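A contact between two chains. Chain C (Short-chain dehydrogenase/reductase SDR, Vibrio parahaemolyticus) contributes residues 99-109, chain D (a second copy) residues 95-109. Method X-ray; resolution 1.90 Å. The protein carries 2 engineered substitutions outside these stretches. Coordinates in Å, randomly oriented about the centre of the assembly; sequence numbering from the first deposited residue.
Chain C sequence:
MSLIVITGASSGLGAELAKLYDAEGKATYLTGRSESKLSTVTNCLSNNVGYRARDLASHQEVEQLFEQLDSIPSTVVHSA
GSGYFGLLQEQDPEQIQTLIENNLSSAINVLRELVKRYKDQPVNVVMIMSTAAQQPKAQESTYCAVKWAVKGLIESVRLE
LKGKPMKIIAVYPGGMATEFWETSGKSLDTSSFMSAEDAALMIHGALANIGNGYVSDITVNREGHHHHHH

Chain C 99-109: LIENNLSSAIN
Chain D (95-109) QIQTLIENNLSSAIN

Both stretches are helical throughout and belong to longer helices; their axes run roughly antiparallel, 142° between N-to-C directions, approaching to 11.9 Å. Each helix widens into a pi-type turn at 100-105: Ile C100 O accepts from Leu C104 N (2.8 Å) and Ser C105 N (3.0 Å), and Ile D100 O from Leu D104 N (2.9 Å) and Ser D105 N (3.0 Å). CA-CA distances set the register: Ile C100 to Ile D100 8.9 Å, Ser C105 to Gln D97 8.2 Å, Ile C108 to Ile D96 9.0 Å. The seam is apolar, without direct hydrogen bonds across it. All facing isoleucines are m,t; Leu C104 and Leu D104 are t,p. Ile C100 CG2 meets Ile D100 CG2 at 3.9 Å, and each is a knob in the other helix: Ile C100 sits among Ile D100, Leu D104, Ser D105 and Ile D108, its CD1 3.9 Å from Ile D108 CD1; Ile D100 sits among Ile C100, Leu C104, Ser C105 and Ile C108, its CD1 4.1 Å from Ile C108 CD1. Leu C104 CD2 touches Leu D104 CD2 at 3.8 Å, and Ile C108 CD1 reaches Ile D96 CG2 at 3.9 Å. These are van der Waals contacts, burying aliphatic groups. Ser C105 OG and Gln D97 OE1, 4.2 Å apart, are too distant to bond directly; a water spans them, donating to OE1 and bonding weakly to OG.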

# COMPACT_ATOMS: atom_id res chain seq x y z
N LEU C 99 -7.34 19.68 -13.70
CA LEU C 99 -6.56 18.48 -13.31
C LEU C 99 -7.43 17.23 -13.02
O LEU C 99 -7.12 16.13 -13.56
CB LEU C 99 -5.65 18.82 -12.11
CG LEU C 99 -4.66 17.74 -11.67
CD1 LEU C 99 -3.49 17.66 -12.67
CD2 LEU C 99 -4.16 18.05 -10.30
N ILE C 100 -8.50 17.39 -12.24
CA ILE C 100 -9.46 16.33 -11.94
C ILE C 100 -10.11 15.86 -13.24
O ILE C 100 -10.12 14.67 -13.53
CB ILE C 100 -10.55 16.78 -10.91
CG1 ILE C 100 -9.90 17.06 -9.52
CG2 ILE C 100 -11.70 15.76 -10.77
CD1 ILE C 100 -10.83 17.62 -8.46
N GLU C 101 -10.62 16.81 -14.03
CA GLU C 101 -11.14 16.51 -15.38
C GLU C 101 -10.18 15.73 -16.29
O GLU C 101 -10.59 14.69 -16.83
CB GLU C 101 -11.62 17.81 -16.06
CG GLU C 101 -12.95 18.30 -15.48
CD GLU C 101 -13.17 19.80 -15.68
OE1 GLU C 101 -12.37 20.42 -16.44
OE2 GLU C 101 -14.13 20.37 -15.09
N ASN C 102 -8.95 16.21 -16.49
CA ASN C 102 -8.03 15.62 -17.46
C ASN C 102 -7.51 14.26 -17.07
O ASN C 102 -7.11 13.48 -17.93
CB ASN C 102 -6.81 16.51 -17.70
CG ASN C 102 -7.19 17.85 -18.31
OD1 ASN C 102 -8.31 18.02 -18.76
ND2 ASN C 102 -6.26 18.82 -18.28
N ASN C 103 -7.47 14.00 -15.77
CA ASN C 103 -6.87 12.76 -15.26
C ASN C 103 -7.90 11.77 -14.77
O ASN C 103 -7.94 10.63 -15.21
CB ASN C 103 -5.88 13.09 -14.13
CG ASN C 103 -4.69 13.88 -14.66
OD1 ASN C 103 -3.72 13.30 -15.18
ND2 ASN C 103 -4.77 15.19 -14.57
N LEU C 104 -8.76 12.21 -13.85
CA LEU C 104 -9.68 11.26 -13.20
C LEU C 104 -10.92 11.07 -14.05
O LEU C 104 -11.31 9.94 -14.32
CB LEU C 104 -10.01 11.68 -11.79
CG LEU C 104 -11.01 10.83 -11.00
CD1 LEU C 104 -10.52 9.39 -10.94
CD2 LEU C 104 -11.28 11.47 -9.58
N SER C 105 -11.52 12.16 -14.52
CA SER C 105 -12.77 12.03 -15.25
C SER C 105 -12.57 11.28 -16.54
O SER C 105 -13.40 10.45 -16.92
CB SER C 105 -13.41 13.38 -15.54
OG SER C 105 -13.91 13.93 -14.37
N SER C 106 -11.46 11.57 -17.18
CA SER C 106 -11.08 10.99 -18.45
C SER C 106 -10.80 9.49 -18.31
O SER C 106 -11.27 8.69 -19.14
CB SER C 106 -9.85 11.68 -19.03
OG SER C 106 -8.63 11.27 -18.43
N ALA C 107 -10.11 9.13 -17.24
CA ALA C 107 -9.79 7.74 -16.94
C ALA C 107 -11.06 6.96 -16.63
O ALA C 107 -11.25 5.84 -17.14
CB ALA C 107 -8.81 7.66 -15.77
N ILE C 108 -11.96 7.57 -15.87
CA ILE C 108 -13.23 6.93 -15.49
C ILE C 108 -14.09 6.68 -16.73
O ILE C 108 -14.66 5.59 -16.93
CB ILE C 108 -14.01 7.76 -14.47
CG1 ILE C 108 -13.41 7.67 -13.06
CG2 ILE C 108 -15.47 7.34 -14.43
CD1 ILE C 108 -14.12 8.68 -12.02
N ASN C 109 -14.21 7.73 -17.56
CA ASN C 109 -15.03 7.63 -18.76
C ASN C 109 -14.50 6.63 -19.76
O ASN C 109 -15.27 5.90 -20.33
CB ASN C 109 -15.13 8.99 -19.45
CG ASN C 109 -15.96 9.98 -18.66
OD1 ASN C 109 -16.93 9.64 -17.98
ND2 ASN C 109 -15.61 11.23 -18.81
N GLN D 95 -24.14 10.83 -11.57
CA GLN D 95 -23.94 10.38 -10.20
C GLN D 95 -22.46 10.18 -9.80
O GLN D 95 -22.10 10.41 -8.65
CB GLN D 95 -24.71 9.10 -9.98
CG GLN D 95 -26.23 9.34 -9.85
CD GLN D 95 -26.71 9.01 -8.50
OE1 GLN D 95 -26.28 9.62 -7.47
NE2 GLN D 95 -27.56 8.00 -8.44
N ILE D 96 -21.63 9.74 -10.75
CA ILE D 96 -20.19 9.68 -10.54
C ILE D 96 -19.62 11.10 -10.33
O ILE D 96 -18.78 11.30 -9.47
CB ILE D 96 -19.42 8.98 -11.71
CG1 ILE D 96 -19.88 7.49 -11.86
CG2 ILE D 96 -17.91 9.18 -11.52
CD1 ILE D 96 -19.37 6.76 -13.15
N GLN D 97 -20.06 12.05 -11.14
CA GLN D 97 -19.65 13.43 -10.96
C GLN D 97 -20.02 13.99 -9.58
O GLN D 97 -19.21 14.66 -8.98
CB GLN D 97 -20.20 14.36 -12.07
CG GLN D 97 -19.72 15.84 -11.94
CD GLN D 97 -18.20 16.01 -11.79
OE1 GLN D 97 -17.43 15.30 -12.43
NE2 GLN D 97 -17.77 16.96 -10.94
N THR D 98 -21.23 13.70 -9.09
CA THR D 98 -21.65 14.07 -7.73
C THR D 98 -20.76 13.47 -6.65
O THR D 98 -20.44 14.12 -5.62
CB THR D 98 -23.08 13.61 -7.47
OG1 THR D 98 -23.93 14.22 -8.44
CG2 THR D 98 -23.54 13.97 -6.06
N LEU D 99 -20.37 12.21 -6.87
CA LEU D 99 -19.47 11.53 -5.94
C LEU D 99 -18.12 12.27 -5.82
O LEU D 99 -17.58 12.43 -4.72
CB LEU D 99 -19.24 10.09 -6.39
CG LEU D 99 -18.70 9.07 -5.41
CD1 LEU D 99 -19.62 8.96 -4.18
CD2 LEU D 99 -18.55 7.72 -6.19
N ILE D 100 -17.59 12.70 -6.97
CA ILE D 100 -16.33 13.42 -7.04
C ILE D 100 -16.45 14.75 -6.30
O ILE D 100 -15.60 15.10 -5.47
CB ILE D 100 -15.87 13.68 -8.52
CG1 ILE D 100 -15.44 12.37 -9.21
CG2 ILE D 100 -14.66 14.62 -8.52
CD1 ILE D 100 -15.25 12.44 -10.70
N GLU D 101 -17.53 15.48 -6.57
CA GLU D 101 -17.78 16.76 -5.90
C GLU D 101 -17.91 16.62 -4.39
O GLU D 101 -17.24 17.34 -3.64
CB GLU D 101 -19.04 17.41 -6.48
CG GLU D 101 -18.89 17.85 -7.92
CD GLU D 101 -20.24 18.13 -8.62
OE1 GLU D 101 -21.33 17.93 -8.02
OE2 GLU D 101 -20.20 18.56 -9.80
N ASN D 102 -18.76 15.71 -3.94
CA ASN D 102 -19.05 15.55 -2.51
C ASN D 102 -17.89 14.99 -1.68
O ASN D 102 -17.86 15.20 -0.45
CB ASN D 102 -20.23 14.63 -2.26
CG ASN D 102 -21.56 15.14 -2.79
OD1 ASN D 102 -21.69 16.29 -3.21
ND2 ASN D 102 -22.55 14.21 -2.84
N ASN D 103 -16.99 14.20 -2.30
CA ASN D 103 -15.88 13.56 -1.57
C ASN D 103 -14.53 14.21 -1.83
O ASN D 103 -13.82 14.64 -0.91
CB ASN D 103 -15.81 12.07 -1.89
CG ASN D 103 -17.03 11.31 -1.39
OD1 ASN D 103 -17.10 10.92 -0.22
ND2 ASN D 103 -18.00 11.07 -2.29
N LEU D 104 -14.16 14.31 -3.10
CA LEU D 104 -12.83 14.79 -3.45
C LEU D 104 -12.77 16.32 -3.48
O LEU D 104 -11.86 16.91 -2.91
CB LEU D 104 -12.37 14.19 -4.81
CG LEU D 104 -10.96 14.60 -5.30
CD1 LEU D 104 -9.90 14.41 -4.20
CD2 LEU D 104 -10.60 13.83 -6.66
N SER D 105 -13.70 16.95 -4.17
CA SER D 105 -13.66 18.41 -4.28
C SER D 105 -13.81 19.01 -2.87
O SER D 105 -13.08 19.93 -2.49
CB SER D 105 -14.77 18.91 -5.20
OG SER D 105 -14.52 18.47 -6.52
N SER D 106 -14.74 18.45 -2.11
CA SER D 106 -15.06 18.98 -0.78
C SER D 106 -13.84 18.88 0.10
O SER D 106 -13.49 19.85 0.77
CB SER D 106 -16.25 18.25 -0.17
OG SER D 106 -15.92 16.95 0.33
N ALA D 107 -13.16 17.72 0.04
CA ALA D 107 -11.94 17.49 0.77
C ALA D 107 -10.81 18.43 0.36
O ALA D 107 -10.15 18.96 1.22
CB ALA D 107 -11.48 16.01 0.67
N ILE D 108 -10.62 18.65 -0.94
CA ILE D 108 -9.54 19.53 -1.43
C ILE D 108 -9.80 20.99 -1.00
O ILE D 108 -8.91 21.68 -0.53
CB ILE D 108 -9.43 19.48 -2.99
CG1 ILE D 108 -8.78 18.18 -3.46
CG2 ILE D 108 -8.59 20.66 -3.48
CD1 ILE D 108 -8.95 17.95 -5.01
N ASN D 109 -11.03 21.44 -1.16
CA ASN D 109 -11.41 22.84 -0.82
C ASN D 109 -11.28 23.10 0.67
O ASN D 109 -10.67 24.08 1.06
CB ASN D 109 -12.84 23.12 -1.22
CG ASN D 109 -12.99 23.29 -2.70
OD1 ASN D 109 -12.07 23.70 -3.38
ND2 ASN D 109 -14.16 22.96 -3.20
O HOH W 1 -16.89 12.57 -13.92